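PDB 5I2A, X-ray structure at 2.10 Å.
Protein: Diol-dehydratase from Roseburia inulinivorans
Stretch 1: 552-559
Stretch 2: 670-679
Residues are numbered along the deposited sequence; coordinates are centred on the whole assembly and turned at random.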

# COMPACT_ATOMS: atom_id res chain seq x y z
N GLY A 552 -13.31 14.22 11.24
CA GLY A 552 -13.97 15.28 11.98
C GLY A 552 -13.08 16.50 12.20
O GLY A 552 -12.28 16.52 13.14
N PRO A 553 -13.20 17.51 11.32
CA PRO A 553 -12.45 18.76 11.45
C PRO A 553 -13.30 19.89 12.05
O PRO A 553 -14.51 19.96 11.80
CB PRO A 553 -12.06 19.07 10.00
CG PRO A 553 -13.27 18.59 9.21
CD PRO A 553 -13.89 17.42 10.02
N GLN A 554 -12.66 20.77 12.82
CA GLN A 554 -13.36 21.75 13.65
C GLN A 554 -13.38 23.18 13.09
O GLN A 554 -12.35 23.72 12.69
CB GLN A 554 -12.72 21.79 15.04
CG GLN A 554 -13.18 20.68 15.96
CD GLN A 554 -13.27 19.33 15.27
OE1 GLN A 554 -14.34 18.95 14.80
NE2 GLN A 554 -12.16 18.62 15.20
N GLY A 555 -14.56 23.79 13.11
CA GLY A 555 -14.74 25.17 12.69
C GLY A 555 -14.63 26.16 13.85
O GLY A 555 -15.28 26.01 14.88
N PHE A 556 -13.79 27.18 13.67
CA PHE A 556 -13.53 28.18 14.70
C PHE A 556 -14.15 29.52 14.36
O PHE A 556 -14.03 29.98 13.23
CB PHE A 556 -12.03 28.39 14.88
CG PHE A 556 -11.32 27.28 15.62
CD1 PHE A 556 -11.20 26.01 15.08
CD2 PHE A 556 -10.71 27.53 16.85
CE1 PHE A 556 -10.52 25.01 15.75
CE2 PHE A 556 -10.02 26.54 17.53
CZ PHE A 556 -9.93 25.27 16.98
N GLY A 557 -14.77 30.16 15.34
CA GLY A 557 -15.10 31.56 15.22
C GLY A 557 -16.52 31.91 14.81
O GLY A 557 -16.75 33.02 14.30
N ILE A 558 -17.46 31.01 15.03
CA ILE A 558 -18.85 31.27 14.65
C ILE A 558 -19.39 32.62 15.18
O ILE A 558 -20.01 33.38 14.43
CB ILE A 558 -19.78 30.14 15.11
CG1 ILE A 558 -19.69 28.97 14.14
CG2 ILE A 558 -21.21 30.60 15.15
CD1 ILE A 558 -20.63 27.83 14.47
N ALA A 559 -19.16 32.91 16.46
CA ALA A 559 -19.63 34.19 17.03
C ALA A 559 -19.00 35.38 16.29
O ALA A 559 -19.70 36.34 15.94
CB ALA A 559 -19.32 34.29 18.55
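Stretch 2, residues 670-679: AAYFYTRPLE

Stretch 2 packs as a helix against the strand of stretch 1 in a small, largely apolar contact organised around one tyrosine, Tyr674, whose ring lies against Gly555 and whose hydroxyl hydrogen-bonds to the strand backbone. The two segments belong to the same chain but are more than a hundred residues apart in sequence, and together they bury 270 Å² of surface.

Stretch 2 is helical from its first residue, continuing a helix that begins earlier in the chain. The helix is kinked: the backbone N atoms of Tyr674 and Pro677 lack the bond to the preceding turn, as proline must at its own nitrogen. At Tyr674, whose phi/psi values are -103/-47°, the N instead bonds to Ala671 O at 2.9 Å. The regular pattern resumes with Thr675 N, also 2.9 Å from Ala671 O, so this one carbonyl accepts two backbone hydrogen bonds, and continues with Arg676 N to Tyr672 O at 3.0 Å.

The helix runs nearly antiparallel to the strand of stretch 1, with an angle of 168° between their N-to-C directions and a closest approach of 9.5 Å between the axes. The register follows from this direction: as stretch 1 advances, its partners step back along the helix. Pro553 CA lies 8.7 Å from Leu678 CA, Gly555 CA 7.0 Å from Tyr674 CA, and Ile558 CA 6.4 Å from Ala671 CA, so the backbones draw closer toward the C-terminal end of stretch 1.

Tyr674 loses more area to the partner stretch than any other residue of the contact. Its CA-to-CB bond points toward the strand, and with chi1 in the t rotamer its OH donates a hydrogen bond to Pro553 O at 2.8 Å. This carbonyl oxygen sits at the ring edge, near the ring plane. One face of the ring is covered by Gly555, whose CA stands 3.8 Å from the ring centroid and 25° off the ring normal, a CH-pi contact. The absence of a side chain at Gly555 is what lets the ring come so close: an ideal CB there would point toward the helix and fall 2.8 Å from Tyr674 CE2, a clash.

Apolar contacts extend the packing on both sides of the tyrosine in the register. Pro553 CG meets Leu678 CD2 at 3.8 Å, with both residues directing their CA-to-CB bonds toward the opposing stretch. Beyond the strand, Gly557 occupies the N-cap position before the next helix; its positive phi of 99° would jam a CB against the preceding carbonyl O. Ile558 then begins the helical turn. Its CA-to-CB bond points sideways, but the m, t rotamer brings its CD1 to 3.7 Å from Ala671 CB.

The CA-to-CB bonds of Gln554 and Phe556 point away from the helix, in the usual alternation of a strand. Gln554 turns back on its own segment, where its NE2 donates a 2.9 Å hydrogen bond to Gly552 O.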

# COMPACT_ATOMS: atom_id res chain seq x y z
N ALA A 670 -24.23 31.15 8.82
CA ALA A 670 -22.78 31.07 8.64
C ALA A 670 -22.24 29.71 9.06
O ALA A 670 -21.33 29.19 8.43
CB ALA A 670 -22.09 32.18 9.41
N ALA A 671 -22.77 29.16 10.15
CA ALA A 671 -22.38 27.82 10.58
C ALA A 671 -22.62 26.81 9.45
O ALA A 671 -21.77 25.95 9.19
CB ALA A 671 -23.14 27.42 11.83
N TYR A 672 -23.75 26.94 8.75
CA TYR A 672 -24.06 26.06 7.64
C TYR A 672 -23.04 26.14 6.50
O TYR A 672 -22.83 25.16 5.81
CB TYR A 672 -25.45 26.35 7.09
CG TYR A 672 -26.58 25.61 7.76
CD1 TYR A 672 -26.47 24.26 8.10
CD2 TYR A 672 -27.78 26.25 8.04
CE1 TYR A 672 -27.52 23.59 8.70
CE2 TYR A 672 -28.84 25.58 8.65
CZ TYR A 672 -28.71 24.26 8.98
OH TYR A 672 -29.76 23.62 9.58
N PHE A 673 -22.43 27.31 6.31
CA PHE A 673 -21.38 27.45 5.28
C PHE A 673 -20.18 26.54 5.58
O PHE A 673 -19.34 26.28 4.70
CB PHE A 673 -20.91 28.91 5.16
CG PHE A 673 -21.89 29.82 4.46
CD1 PHE A 673 -23.06 29.31 3.93
CD2 PHE A 673 -21.63 31.17 4.33
CE1 PHE A 673 -23.97 30.14 3.27
CE2 PHE A 673 -22.52 32.00 3.67
CZ PHE A 673 -23.70 31.49 3.15
N TYR A 674 -20.09 26.09 6.82
CA TYR A 674 -19.03 25.17 7.22
C TYR A 674 -19.56 23.74 7.34
O TYR A 674 -18.97 22.81 6.81
CB TYR A 674 -18.41 25.60 8.55
CG TYR A 674 -17.27 24.71 9.02
CD1 TYR A 674 -16.02 24.78 8.43
CD2 TYR A 674 -17.45 23.80 10.06
CE1 TYR A 674 -14.98 23.96 8.86
CE2 TYR A 674 -16.41 22.99 10.50
CZ TYR A 674 -15.19 23.07 9.90
OH TYR A 674 -14.16 22.26 10.32
N THR A 675 -20.70 23.56 8.01
CA THR A 675 -21.18 22.22 8.34
C THR A 675 -21.85 21.49 7.18
O THR A 675 -21.78 20.28 7.10
CB THR A 675 -22.17 22.25 9.53
OG1 THR A 675 -23.28 23.09 9.21
CG2 THR A 675 -21.47 22.78 10.79
N ARG A 676 -22.51 22.21 6.27
CA ARG A 676 -23.19 21.54 5.18
C ARG A 676 -22.24 21.03 4.10
O ARG A 676 -22.38 19.89 3.68
CB ARG A 676 -24.25 22.44 4.56
CG ARG A 676 -25.63 21.85 4.70
CD ARG A 676 -26.70 22.77 4.20
NE ARG A 676 -27.88 22.65 5.04
CZ ARG A 676 -28.69 23.66 5.32
NH1 ARG A 676 -28.44 24.86 4.82
NH2 ARG A 676 -29.75 23.46 6.08
N PRO A 677 -21.28 21.85 3.66
CA PRO A 677 -20.35 21.28 2.68
C PRO A 677 -19.58 20.07 3.24
O PRO A 677 -19.40 19.08 2.52
CB PRO A 677 -19.39 22.44 2.39
CG PRO A 677 -20.20 23.66 2.65
CD PRO A 677 -21.04 23.30 3.85
N LEU A 678 -19.18 20.14 4.50
CA LEU A 678 -18.34 19.08 5.04
C LEU A 678 -19.00 17.70 4.98
O LEU A 678 -18.32 16.72 4.67
CB LEU A 678 -17.93 19.39 6.48
CG LEU A 678 -16.60 20.13 6.53
CD1 LEU A 678 -16.40 20.67 7.93
CD2 LEU A 678 -15.42 19.22 6.11
N GLU A 679 -20.31 17.62 5.23
CA GLU A 679 -20.98 16.30 5.28
C GLU A 679 -21.04 15.62 3.90
O GLU A 679 -21.45 14.48 3.81
CB GLU A 679 -22.39 16.41 5.86
CG GLU A 679 -23.39 17.15 4.96
CD GLU A 679 -24.82 17.19 5.51
OE1 GLU A 679 -25.68 17.79 4.86
OE2 GLU A 679 -25.08 16.61 6.59